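Local coordinates for protein endo-1,4-b-d-mannanase (Trichoderma reesei, PDB 1QNR) that probably hydrolyses internal beta-1,4 linkages of mannan chains, as an endo-acting beta-mannanase of glycoside hydrolase family 5 with a TIM-barrel catalytic domain, at residues S3-T6 and Q11-I14; Q182-V187 and V200-E205; D213-Y218 and W247-T252; A316-N319 and V325-N328. All coordinates share one frame; numbering follows the deposited sequence.

Interaction 1 of 4, residues S3-T6 and Q11-I14; sequences SFVT and QFNI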
loop_
_atom_site.group_PDB
_atom_site.type_symbol
_atom_site.label_atom_id
_atom_site.label_comp_id
_atom_site.label_asym_id
_atom_site.label_seq_id
_atom_site.Cartn_x
_atom_site.Cartn_y
_atom_site.Cartn_z
ATOM N N SER A 3 5.267 -11.916 16.274
ATOM C CA SER A 3 3.959 -12.632 16.304
ATOM C C SER A 3 3.119 -12.189 15.107
ATOM O O SER A 3 3.622 -11.223 14.518
ATOM C CB SER A 3 3.180 -12.324 17.597
ATOM O OG SER A 3 3.171 -10.940 17.857
ATOM N N PHE A 4 1.877 -12.678 14.877
ATOM C CA PHE A 4 1.173 -12.110 13.709
ATOM C C PHE A 4 0.622 -10.728 14.110
ATOM O O PHE A 4 0.191 -10.503 15.290
ATOM C CB PHE A 4 -0.023 -13.003 13.269
ATOM C CG PHE A 4 0.350 -14.326 12.673
ATOM C CD1 PHE A 4 1.121 -14.420 11.520
ATOM C CD2 PHE A 4 0.052 -15.526 13.363
ATOM C CE1 PHE A 4 1.503 -15.656 11.019
ATOM C CE2 PHE A 4 0.392 -16.766 12.806
ATOM C CZ PHE A 4 1.094 -16.850 11.638
ATOM N N VAL A 5 0.564 -9.771 13.175
ATOM C CA VAL A 5 -0.003 -8.441 13.437
ATOM C C VAL A 5 -1.543 -8.555 13.496
ATOM O O VAL A 5 -2.220 -9.139 12.659
ATOM C CB VAL A 5 0.385 -7.403 12.339
ATOM C CG1 VAL A 5 -0.342 -6.058 12.606
ATOM C CG2 VAL A 5 1.889 -7.190 12.250
ATOM N N THR A 6 -2.092 -8.033 14.635
ATOM C CA THR A 6 -3.542 -8.076 14.914
ATOM C C THR A 6 -4.025 -6.688 15.295
ATOM O O THR A 6 -3.257 -5.721 15.406
ATOM C CB THR A 6 -3.869 -9.090 16.064
ATOM O OG1 THR A 6 -3.202 -8.595 17.260
ATOM C CG2 THR A 6 -3.474 -10.505 15.664
ATOM N N GLN A 11 -6.615 0.047 17.649
ATOM C CA GLN A 11 -5.167 0.217 17.486
ATOM C C GLN A 11 -4.558 -1.079 16.935
ATOM O O GLN A 11 -5.148 -2.157 17.035
ATOM C CB GLN A 11 -4.419 0.618 18.775
ATOM C CG GLN A 11 -5.157 1.581 19.684
ATOM C CD GLN A 11 -4.421 2.015 20.923
ATOM O OE1 GLN A 11 -3.377 2.667 20.812
ATOM N NE2 GLN A 11 -4.975 1.642 22.067
ATOM N N PHE A 12 -3.320 -0.990 16.411
ATOM C CA PHE A 12 -2.620 -2.201 16.009
ATOM C C PHE A 12 -1.723 -2.787 17.113
ATOM O O PHE A 12 -1.155 -2.017 17.910
ATOM C CB PHE A 12 -1.756 -1.958 14.734
ATOM C CG PHE A 12 -2.613 -1.630 13.514
ATOM C CD1 PHE A 12 -3.245 -2.642 12.796
ATOM C CD2 PHE A 12 -2.794 -0.323 13.133
ATOM C CE1 PHE A 12 -4.027 -2.334 11.676
ATOM C CE2 PHE A 12 -3.587 -0.016 12.028
ATOM C CZ PHE A 12 -4.248 -0.997 11.295
ATOM N N ASN A 13 -1.632 -4.116 17.135
ATOM C CA ASN A 13 -0.712 -4.826 18.039
ATOM C C ASN A 13 0.402 -5.441 17.179
ATOM O O ASN A 13 0.157 -6.350 16.389
ATOM C CB ASN A 13 -1.527 -5.945 18.763
ATOM C CG ASN A 13 -0.707 -6.727 19.748
ATOM O OD1 ASN A 13 0.507 -6.828 19.633
ATOM N ND2 ASN A 13 -1.349 -7.375 20.774
ATOM N N ILE A 14 1.623 -4.841 17.304
ATOM C CA ILE A 14 2.753 -5.273 16.480
ATOM C C ILE A 14 3.801 -5.867 17.440
ATOM O O ILE A 14 4.267 -5.121 18.349
ATOM C CB ILE A 14 3.366 -4.050 15.731
ATOM C CG1 ILE A 14 2.282 -3.328 14.860
ATOM C CG2 ILE A 14 4.612 -4.433 14.919
ATOM C CD1 ILE A 14 2.820 -2.008 14.282
HETATM O O HOH W 1 1.394 -9.008 17.788
HETATM O O HOH W 2 -4.369 -8.458 19.658
#
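T6 and N13 form an antiparallel hydrogen-bonded pair that ties the chain entering strand 6-8 to strand 11-14. The two backbone bonds are unequal: N13 N donates almost straight (177°) to T6 O at 2.9 Å, whereas T6 N reaches N13 O at 3.3 Å in a weak bond. The side chains of this pair run alongside each other on one face of the sheet, with OG1 of T6 3.5 Å from CB of N13.

With CG anti to the backbone N (chi1 -179°), N13 holds its amide where a water 2.6 Å from S3 OG can donate to OD1 and to F4 O; its two protons are shared among several acceptors. A second water lies 2.7 Å from T6 OG1 and accepts weakly from N13 ND2.

Apolar contacts gather round V5, whose CG1 is 4.5 Å from F12 CD1 and 4.4 Å from I14 CG1. V5 and F12 also rest on L199, and the F12 ring meets F162 of strand 161-165 and, edge-to-face, F237 just before strand 238-242. Threonine and asparagine thus suit a hydrated face, valine and phenylalanine the greasy one by which this hairpin seats against the barrel.

Interaction 2 of 4, residues Q182-V187 and V200-E205; sequences QWATSV and VTLGDE
L202 meets helix 178-194 through a single methyl group, CD1, which lies 4.0 Å from CZ3 of W183 and equally 4.0 Å from CB of A184. These apolar touches carry the whole contact. The methyl approaches the indole at its edge, near the ring plane. L202 reaches that far because its CG is anti to the backbone N (chi1 180°). Alanine suits the helix surface here, since its small side chain lets the leucine come close, and all three residues are buried.

The partners belong to the beta-alpha-beta unit of strand 161-165, helix 178-194 and strand 199-201, a right-handed building block of the TIM barrel in which the helix packs outside the parallel strands.

Within the helix, V187 CG2 stands 3.5 Å above one face of the W183 ring, toward its rim, and V187 N donates to W183 O at 2.8 Å. The indole nitrogen NE1 has its own polar mate in Q141 OE1, and this buried donor is thereby satisfied.

Beyond L202 the chain turns at G203, where a positive phi (91°) would jam any CB against L202 O. It then runs to E205, which forms a salt bridge with R171 and a hydrogen bond with O6 of a bound mannose.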
loop_
_atom_site.group_PDB
_atom_site.type_symbol
_atom_site.label_atom_id
_atom_site.label_comp_id
_atom_site.label_asym_id
_atom_site.label_seq_id
_atom_site.Cartn_x
_atom_site.Cartn_y
_atom_site.Cartn_z
ATOM N N GLN A 182 -18.793 -4.862 -4.422
ATOM C CA GLN A 182 -18.981 -6.300 -4.656
ATOM C C GLN A 182 -17.682 -6.999 -4.994
ATOM O O GLN A 182 -17.439 -8.116 -4.467
ATOM C CB GLN A 182 -20.058 -6.622 -5.760
ATOM C CG GLN A 182 -21.476 -6.106 -5.413
ATOM C CD GLN A 182 -21.935 -6.478 -4.023
ATOM O OE1 GLN A 182 -21.786 -7.654 -3.551
ATOM N NE2 GLN A 182 -22.430 -5.528 -3.215
ATOM N N TRP A 183 -16.784 -6.371 -5.758
ATOM C CA TRP A 183 -15.479 -7.009 -6.067
ATOM C C TRP A 183 -14.631 -7.100 -4.787
ATOM O O TRP A 183 -14.069 -8.190 -4.499
ATOM C CB TRP A 183 -14.791 -6.088 -7.103
ATOM C CG TRP A 183 -13.354 -6.492 -7.397
ATOM C CD1 TRP A 183 -12.934 -7.499 -8.260
ATOM C CD2 TRP A 183 -12.151 -5.887 -6.865
ATOM N NE1 TRP A 183 -11.562 -7.611 -8.231
ATOM C CE2 TRP A 183 -11.072 -6.617 -7.373
ATOM C CE3 TRP A 183 -11.934 -4.827 -5.964
ATOM C CZ2 TRP A 183 -9.763 -6.252 -7.069
ATOM C CZ3 TRP A 183 -10.590 -4.487 -5.656
ATOM C CH2 TRP A 183 -9.510 -5.220 -6.199
ATOM N N ALA A 184 -14.559 -6.024 -3.990
ATOM C CA ALA A 184 -13.735 -6.094 -2.779
ATOM C C ALA A 184 -14.271 -7.080 -1.757
ATOM O O ALA A 184 -13.484 -7.764 -1.057
ATOM C CB ALA A 184 -13.622 -4.693 -2.149
ATOM N N THR A 185 -15.620 -7.220 -1.694
ATOM C CA THR A 185 -16.212 -8.214 -0.795
ATOM C C THR A 185 -15.782 -9.605 -1.232
ATOM O O THR A 185 -15.282 -10.436 -0.362
ATOM C CB THR A 185 -17.771 -8.058 -0.842
ATOM O OG1 THR A 185 -18.149 -6.804 -0.312
ATOM C CG2 THR A 185 -18.469 -9.163 -0.030
ATOM N N SER A 186 -15.948 -9.984 -2.487
ATOM C CA SER A 186 -15.585 -11.321 -2.960
ATOM C C SER A 186 -14.087 -11.609 -2.883
ATOM O O SER A 186 -13.667 -12.723 -2.422
ATOM C CB SER A 186 -16.050 -11.490 -4.430
ATOM O OG SER A 186 -15.807 -12.849 -4.785
ATOM N N VAL A 187 -13.230 -10.628 -3.299
ATOM C CA VAL A 187 -11.788 -10.934 -3.290
ATOM C C VAL A 187 -11.287 -11.001 -1.852
ATOM O O VAL A 187 -10.445 -11.896 -1.563
ATOM C CB VAL A 187 -10.990 -9.890 -4.103
ATOM C CG1 VAL A 187 -9.472 -10.081 -3.997
ATOM C CG2 VAL A 187 -11.391 -9.908 -5.596
ATOM N N VAL A 200 -6.425 -7.946 6.147
ATOM C CA VAL A 200 -6.675 -7.615 4.746
ATOM C C VAL A 200 -7.264 -6.192 4.674
ATOM O O VAL A 200 -8.102 -5.775 5.469
ATOM C CB VAL A 200 -7.628 -8.620 4.103
ATOM C CG1 VAL A 200 -7.898 -8.386 2.599
ATOM C CG2 VAL A 200 -7.105 -10.078 4.240
ATOM N N THR A 201 -6.834 -5.427 3.619
ATOM C CA THR A 201 -7.319 -4.056 3.436
ATOM C C THR A 201 -7.457 -3.770 1.921
ATOM O O THR A 201 -6.934 -4.528 1.076
ATOM C CB THR A 201 -6.385 -3.020 4.121
ATOM O OG1 THR A 201 -7.027 -1.710 4.154
ATOM C CG2 THR A 201 -5.061 -2.938 3.397
ATOM N N LEU A 202 -8.182 -2.715 1.533
ATOM C CA LEU A 202 -8.467 -2.447 0.132
ATOM C C LEU A 202 -7.304 -1.729 -0.609
ATOM O O LEU A 202 -7.043 -2.175 -1.760
ATOM C CB LEU A 202 -9.764 -1.579 0.063
ATOM C CG LEU A 202 -10.253 -1.172 -1.352
ATOM C CD1 LEU A 202 -10.401 -2.353 -2.307
ATOM C CD2 LEU A 202 -11.612 -0.415 -1.248
ATOM N N GLY A 203 -6.650 -0.723 -0.009
ATOM C CA GLY A 203 -5.631 0.025 -0.753
ATOM C C GLY A 203 -6.146 1.265 -1.494
ATOM O O GLY A 203 -5.395 1.834 -2.270
ATOM N N ASP A 204 -7.427 1.589 -1.328
ATOM C CA ASP A 204 -7.955 2.811 -1.966
ATOM C C ASP A 204 -7.410 4.071 -1.338
ATOM O O ASP A 204 -6.858 4.160 -0.233
ATOM C CB ASP A 204 -9.510 2.756 -1.879
ATOM C CG ASP A 204 -9.949 2.823 -0.436
ATOM O OD1 ASP A 204 -9.523 1.955 0.394
ATOM O OD2 ASP A 204 -10.727 3.756 -0.048
ATOM N N GLU A 205 -7.622 5.153 -2.140
ATOM C CA GLU A 205 -7.218 6.525 -1.732
ATOM C C GLU A 205 -8.089 7.190 -0.697
ATOM O O GLU A 205 -7.791 8.286 -0.147
ATOM C CB GLU A 205 -7.148 7.374 -2.985
ATOM C CG GLU A 205 -6.113 6.886 -4.035
ATOM C CD GLU A 205 -6.425 7.517 -5.405
ATOM O OE1 GLU A 205 -7.287 6.840 -6.045
ATOM O OE2 GLU A 205 -5.953 8.615 -5.832
#

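Interaction 3 of 4, residues D213-Y218 and W247-T252; sequences DGAYPY and WGTNYT. With NAG (2-acetamido-2-deoxy-beta-D-glucopyranose), chain H; BMA (beta-D-mannopyranose), chain B.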
loop_
_atom_site.group_PDB
_atom_site.type_symbol
_atom_site.label_atom_id
_atom_site.label_comp_id
_atom_site.label_asym_id
_atom_site.label_seq_id
_atom_site.Cartn_x
_atom_site.Cartn_y
_atom_site.Cartn_z
ATOM N N ASP A 213 -15.946 18.913 2.595
ATOM C CA ASP A 213 -16.299 20.266 2.086
ATOM C C ASP A 213 -16.735 20.263 0.622
ATOM O O ASP A 213 -16.807 21.357 0.028
ATOM C CB ASP A 213 -15.166 21.225 2.296
ATOM C CG ASP A 213 -13.917 21.025 1.438
ATOM O OD1 ASP A 213 -13.824 19.970 0.744
ATOM O OD2 ASP A 213 -13.024 21.924 1.444
ATOM N N GLY A 214 -16.945 19.056 0.069
ATOM C CA GLY A 214 -17.424 19.090 -1.335
ATOM C C GLY A 214 -16.328 19.226 -2.356
ATOM O O GLY A 214 -16.699 19.200 -3.578
ATOM N N ALA A 215 -15.043 19.294 -2.004
ATOM C CA ALA A 215 -14.002 19.316 -3.058
ATOM C C ALA A 215 -14.062 17.992 -3.853
ATOM O O ALA A 215 -14.544 16.962 -3.303
ATOM C CB ALA A 215 -12.625 19.502 -2.369
ATOM N N TYR A 216 -13.480 17.950 -5.066
ATOM C CA TYR A 216 -13.496 16.743 -5.877
ATOM C C TYR A 216 -13.137 15.427 -5.182
ATOM O O TYR A 216 -13.926 14.490 -5.363
ATOM C CB TYR A 216 -12.758 16.835 -7.237
ATOM C CG TYR A 216 -13.084 15.598 -8.142
ATOM C CD1 TYR A 216 -14.307 15.426 -8.814
ATOM C CD2 TYR A 216 -12.183 14.599 -8.369
ATOM C CE1 TYR A 216 -14.514 14.336 -9.628
ATOM C CE2 TYR A 216 -12.345 13.457 -9.110
ATOM C CZ TYR A 216 -13.545 13.325 -9.776
ATOM O OH TYR A 216 -13.927 12.243 -10.608
ATOM N N PRO A 217 -12.108 15.334 -4.345
ATOM C CA PRO A 217 -11.818 14.039 -3.715
ATOM C C PRO A 217 -12.974 13.556 -2.848
ATOM O O PRO A 217 -13.021 12.314 -2.592
ATOM C CB PRO A 217 -10.561 14.366 -2.867
ATOM C CG PRO A 217 -9.904 15.506 -3.658
ATOM C CD PRO A 217 -11.094 16.366 -4.079
ATOM N N TYR A 218 -13.810 14.431 -2.237
ATOM C CA TYR A 218 -14.962 13.933 -1.466
ATOM C C TYR A 218 -16.146 13.476 -2.367
ATOM O O TYR A 218 -17.033 12.859 -1.766
ATOM C CB TYR A 218 -15.431 15.082 -0.545
ATOM C CG TYR A 218 -14.524 15.423 0.687
ATOM C CD1 TYR A 218 -14.452 14.444 1.697
ATOM C CD2 TYR A 218 -13.838 16.610 0.801
ATOM C CE1 TYR A 218 -13.665 14.731 2.826
ATOM C CE2 TYR A 218 -13.069 16.916 1.936
ATOM C CZ TYR A 218 -12.980 15.914 2.923
ATOM O OH TYR A 218 -12.221 16.212 4.086
ATOM N N TRP A 247 -4.609 16.932 -6.718
ATOM C CA TRP A 247 -6.076 16.957 -6.575
ATOM C C TRP A 247 -6.684 18.373 -6.630
ATOM O O TRP A 247 -7.912 18.547 -6.510
ATOM C CB TRP A 247 -6.438 16.338 -5.196
ATOM C CG TRP A 247 -6.115 14.858 -5.106
ATOM C CD1 TRP A 247 -5.748 14.013 -6.143
ATOM C CD2 TRP A 247 -6.240 14.020 -3.950
ATOM N NE1 TRP A 247 -5.598 12.698 -5.671
ATOM C CE2 TRP A 247 -5.877 12.705 -4.326
ATOM C CE3 TRP A 247 -6.548 14.291 -2.595
ATOM C CZ2 TRP A 247 -5.861 11.638 -3.393
ATOM C CZ3 TRP A 247 -6.593 13.227 -1.683
ATOM C CH2 TRP A 247 -6.247 11.936 -2.106
ATOM N N GLY A 248 -5.813 19.385 -6.765
ATOM C CA GLY A 248 -6.394 20.760 -6.903
ATOM C C GLY A 248 -6.776 21.385 -5.593
ATOM O O GLY A 248 -7.631 22.323 -5.573
ATOM N N THR A 249 -6.243 20.920 -4.447
ATOM C CA THR A 249 -6.598 21.502 -3.152
ATOM C C THR A 249 -5.373 22.164 -2.539
ATOM O O THR A 249 -4.261 21.926 -3.000
ATOM C CB THR A 249 -7.217 20.445 -2.187
ATOM O OG1 THR A 249 -6.192 19.449 -2.011
ATOM C CG2 THR A 249 -8.430 19.753 -2.730
ATOM N N ASN A 250 -5.515 22.939 -1.471
ATOM C CA ASN A 250 -4.318 23.505 -0.815
ATOM C C ASN A 250 -3.781 22.505 0.241
ATOM O O ASN A 250 -4.445 21.495 0.527
ATOM C CB ASN A 250 -4.545 24.897 -0.285
ATOM C CG ASN A 250 -5.516 24.923 0.829
ATOM O OD1 ASN A 250 -5.669 24.093 1.695
ATOM N ND2 ASN A 250 -6.299 26.050 0.912
ATOM N N TYR A 251 -2.582 22.773 0.763
ATOM C CA TYR A 251 -2.019 21.829 1.714
ATOM C C TYR A 251 -2.755 21.767 3.008
ATOM O O TYR A 251 -2.949 20.684 3.649
ATOM C CB TYR A 251 -0.516 22.176 1.943
ATOM C CG TYR A 251 0.351 21.989 0.717
ATOM C CD1 TYR A 251 0.357 20.846 -0.066
ATOM C CD2 TYR A 251 1.243 23.026 0.297
ATOM C CE1 TYR A 251 1.145 20.690 -1.177
ATOM C CE2 TYR A 251 2.029 22.854 -0.786
ATOM C CZ TYR A 251 2.049 21.710 -1.538
ATOM O OH TYR A 251 2.853 21.569 -2.637
ATOM N N THR A 252 -3.245 22.881 3.606
ATOM C CA THR A 252 -3.926 22.890 4.900
ATOM C C THR A 252 -5.274 22.185 4.907
ATOM O O THR A 252 -5.682 21.667 5.968
ATOM C CB THR A 252 -4.073 24.350 5.432
ATOM O OG1 THR A 252 -4.799 25.042 4.367
ATOM C CG2 THR A 252 -2.764 25.061 5.603
HETATM C C1 NAG H . -7.217 26.922 1.890
HETATM C C2 NAG H . -7.114 28.186 2.681
HETATM C C3 NAG H . -8.173 28.322 3.765
HETATM C C4 NAG H . -9.488 27.722 3.234
HETATM C C5 NAG H . -9.310 26.233 2.823
HETATM C C6 NAG H . -10.622 25.655 2.325
HETATM C C7 NAG H . -4.670 28.762 2.716
HETATM C C8 NAG H . -3.508 28.965 3.627
HETATM N N2 NAG H . -5.787 28.310 3.338
HETATM O O3 NAG H . -8.277 29.717 4.081
HETATM O O4 NAG H . -10.515 27.738 4.257
HETATM O O5 NAG H . -8.377 26.123 1.774
HETATM O O6 NAG H . -10.504 24.444 1.692
HETATM O O7 NAG H . -4.641 28.984 1.588
HETATM C C1 BMA B . -3.420 9.987 -10.454
HETATM C C2 BMA B . -2.139 9.440 -11.129
HETATM C C3 BMA B . -1.514 8.339 -10.268
HETATM C C4 BMA B . -1.385 8.802 -8.822
HETATM C C5 BMA B . -2.683 9.379 -8.253
HETATM C C6 BMA B . -2.436 10.155 -6.909
HETATM O O2 BMA B . -1.175 10.489 -11.299
HETATM O O3 BMA B . -0.276 7.893 -10.751
HETATM O O4 BMA B . -0.933 7.675 -8.055
HETATM O O5 BMA B . -3.110 10.501 -9.120
HETATM O O6 BMA B . -3.786 10.435 -6.519
#
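P217 sets CG obliquely against the indole of W247, 3.7 Å from CE3 and 3.9 Å from CB of the tryptophan. The rigid proline ring suits the spot: it offers compact CH2 groups to a flat aromatic partner without a flexible chain to order. Chi1 of -67° and chi2 of -11° bring the CB-CG-CD2-CE3 side of W247 to the proline and leave NE1 for a bound mannose. NE1 donates to O6 of that sugar at 3.0 Å with a bent angle of 144°, the oxygen lying near the ring plane. With an alanine in place of W247, P217 would be likely to face a gap and O6 of the sugar to lose its N-H donor.

In the barrel, 213-218 lies between strand 199-201 and helix 226-230, with a 3-10 turn at 216-218, and 247-252 links helices 244-247 and 253-267. E169 and E205 bind the same sugar, consistent with a place in the substrate cleft. W257, on helix 253-267, meets the W247 ring edge-to-face.

Farther along, CB of A215 is 4.2 Å from CG2 of T249. D213 OD1 takes A215 N at 3.1 Å in an Asx turn, from above the carboxylate plane, and is also hydrogen-bonded to W253 NE1. N250 carries an N-linked glycan on ND2, while its OD1 accepts from W253 N and so caps the start of helix 253-267.

Interaction 4 of 4, residues A316-N319 and V325-N328; sequences AQSN and VWYN. With NAG (2-acetamido-2-deoxy-beta-D-glucopyranose), chain I.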
loop_
_atom_site.group_PDB
_atom_site.type_symbol
_atom_site.label_atom_id
_atom_site.label_comp_id
_atom_site.label_asym_id
_atom_site.label_seq_id
_atom_site.Cartn_x
_atom_site.Cartn_y
_atom_site.Cartn_z
ATOM N N ALA A 316 25.166 3.811 -6.369
ATOM C CA ALA A 316 23.905 4.057 -7.044
ATOM C C ALA A 316 22.840 4.571 -6.059
ATOM O O ALA A 316 22.787 4.061 -4.889
ATOM C CB ALA A 316 23.480 2.745 -7.740
ATOM N N GLN A 317 21.912 5.378 -6.546
ATOM C CA GLN A 317 20.731 5.759 -5.780
ATOM C C GLN A 317 19.526 4.919 -6.198
ATOM O O GLN A 317 19.446 4.372 -7.326
ATOM C CB GLN A 317 20.411 7.281 -5.903
ATOM C CG GLN A 317 19.873 7.630 -7.303
ATOM C CD GLN A 317 19.890 9.178 -7.489
ATOM O OE1 GLN A 317 20.872 9.858 -7.076
ATOM N NE2 GLN A 317 18.851 9.675 -8.139
ATOM N N SER A 318 18.563 4.780 -5.276
ATOM C CA SER A 318 17.299 4.118 -5.591
ATOM C C SER A 318 16.485 4.878 -6.600
ATOM O O SER A 318 16.675 6.085 -6.854
ATOM C CB SER A 318 16.496 4.031 -4.253
ATOM O OG SER A 318 16.043 5.321 -3.761
ATOM N N ASN A 319 15.402 4.210 -7.078
ATOM C CA ASN A 319 14.354 4.925 -7.832
ATOM C C ASN A 319 13.849 6.075 -6.973
ATOM O O ASN A 319 13.858 6.014 -5.690
ATOM C CB ASN A 319 13.159 3.930 -8.111
ATOM C CG ASN A 319 13.452 2.996 -9.273
ATOM O OD1 ASN A 319 14.573 2.713 -9.698
ATOM N ND2 ASN A 319 12.371 2.371 -9.804
ATOM N N VAL A 325 11.843 11.331 0.303
ATOM C CA VAL A 325 12.528 11.824 1.514
ATOM C C VAL A 325 13.762 10.945 1.627
ATOM O O VAL A 325 13.684 9.734 1.897
ATOM C CB VAL A 325 11.630 11.739 2.763
ATOM C CG1 VAL A 325 12.446 12.163 4.009
ATOM C CG2 VAL A 325 10.334 12.548 2.611
ATOM N N TRP A 326 14.956 11.479 1.336
ATOM C CA TRP A 326 16.199 10.698 1.295
ATOM C C TRP A 326 16.720 10.392 2.700
ATOM O O TRP A 326 16.778 11.323 3.569
ATOM C CB TRP A 326 17.288 11.477 0.527
ATOM C CG TRP A 326 16.988 11.647 -0.965
ATOM C CD1 TRP A 326 16.455 12.798 -1.577
ATOM C CD2 TRP A 326 17.182 10.641 -1.979
ATOM N NE1 TRP A 326 16.293 12.488 -2.911
ATOM C CE2 TRP A 326 16.708 11.206 -3.169
ATOM C CE3 TRP A 326 17.628 9.323 -1.996
ATOM C CZ2 TRP A 326 16.756 10.500 -4.376
ATOM C CZ3 TRP A 326 17.647 8.591 -3.199
ATOM C CH2 TRP A 326 17.210 9.223 -4.403
ATOM N N TYR A 327 17.121 9.138 2.956
ATOM C CA TYR A 327 17.632 8.809 4.322
ATOM C C TYR A 327 18.816 9.728 4.686
ATOM O O TYR A 327 19.712 10.069 3.881
ATOM C CB TYR A 327 18.189 7.371 4.266
ATOM C CG TYR A 327 18.832 6.911 5.578
ATOM C CD1 TYR A 327 18.139 6.913 6.793
ATOM C CD2 TYR A 327 20.195 6.544 5.533
ATOM C CE1 TYR A 327 18.792 6.529 7.943
ATOM C CE2 TYR A 327 20.831 6.210 6.723
ATOM C CZ TYR A 327 20.111 6.171 7.884
ATOM O OH TYR A 327 20.762 5.782 9.041
ATOM N N ASN A 328 18.802 10.187 5.954
ATOM C CA ASN A 328 19.872 10.997 6.557
ATOM C C ASN A 328 19.869 12.453 6.103
ATOM O O ASN A 328 20.741 13.242 6.564
ATOM C CB ASN A 328 21.292 10.409 6.287
ATOM C CG ASN A 328 21.841 9.881 7.555
ATOM O OD1 ASN A 328 21.301 9.745 8.636
ATOM N ND2 ASN A 328 23.161 9.480 7.467
HETATM C C1 NAG I . 24.194 8.770 8.491
HETATM C C2 NAG I . 25.331 7.967 7.891
HETATM C C3 NAG I . 26.255 7.520 8.987
HETATM C C4 NAG I . 26.590 8.760 9.838
HETATM C C5 NAG I . 25.412 9.596 10.330
HETATM C C6 NAG I . 25.874 10.932 10.899
HETATM C C7 NAG I . 24.914 6.772 5.796
HETATM C C8 NAG I . 24.237 5.609 5.120
HETATM N N2 NAG I . 24.739 6.810 7.135
HETATM O O3 NAG I . 27.416 7.062 8.233
HETATM O O4 NAG I . 27.296 8.327 11.043
HETATM O O5 NAG I . 24.598 9.981 9.201
HETATM O O6 NAG I . 24.804 11.485 11.618
HETATM O O7 NAG I . 25.512 7.541 5.187
#
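The loop that follows barrel strand 300-309 folds back here on strand 325-326, which pairs in parallel with 300-309 in the TIM-barrel sheet. W326, on that short strand, brings the far corner of its indole against Q317 and S318. The closest approach is OG of S318 to CZ3 of W326, 3.7 Å; beside it, CB of Q317 lies 4.0 Å from CH2. Both meet the ring obliquely, and the contact is one of packing. The glutamine side chain continues extended past CG and crosses the indole at a slant, its amide plane turned 57° from the ring plane. CB and the amide atoms CD and NE2 all come near CH2, so the glutamine lies along that corner of the indole. Glutamine suits this exposed position because it can pack its chain on the indole and still keep a polar end.

Serine suits position 318 because it is small enough to sit beside the indole and can still bond at OG. Its chi1 of 69° places OG between the backbone N and the carbonyl carbon, from where it donates to N319 O at 3.0 Å, above the carbonyl plane, and accepts from D310 N. Put an alanine in its place and D310 N and N319 O would probably each lose the bond to OG, with the backbone bonding between S318 and D310 remaining.

Past W326, Y327 stacks on H44 and N328 bears an N-linked sugar, whose acetamide methyl C8 lies at the edge of the tyrosine ring, 3.8 Å from CE2.

Overall arrangement
Along the chain the four contacts come in series, each closing before the next opens. Interaction 1 belongs to the N-terminal hairpin, whose V5 and F12 touch L199 of the strand that interaction 2 uses; their centres are about 20 Å apart. Interactions 2 and 4 both reach the parallel barrel sheet, on opposite sides of the chain's centre, with centres about 32 Å apart. Interaction 3, in loops beyond the strands, touches interaction 2: E205 OE2 lies 3.9 Å from W247 CZ2, consistent with these two contacts flanking the sugar site. Interaction 1 holds together the hairpin that packs on the barrel, and interaction 4 ties a loop to barrel strand 325-326.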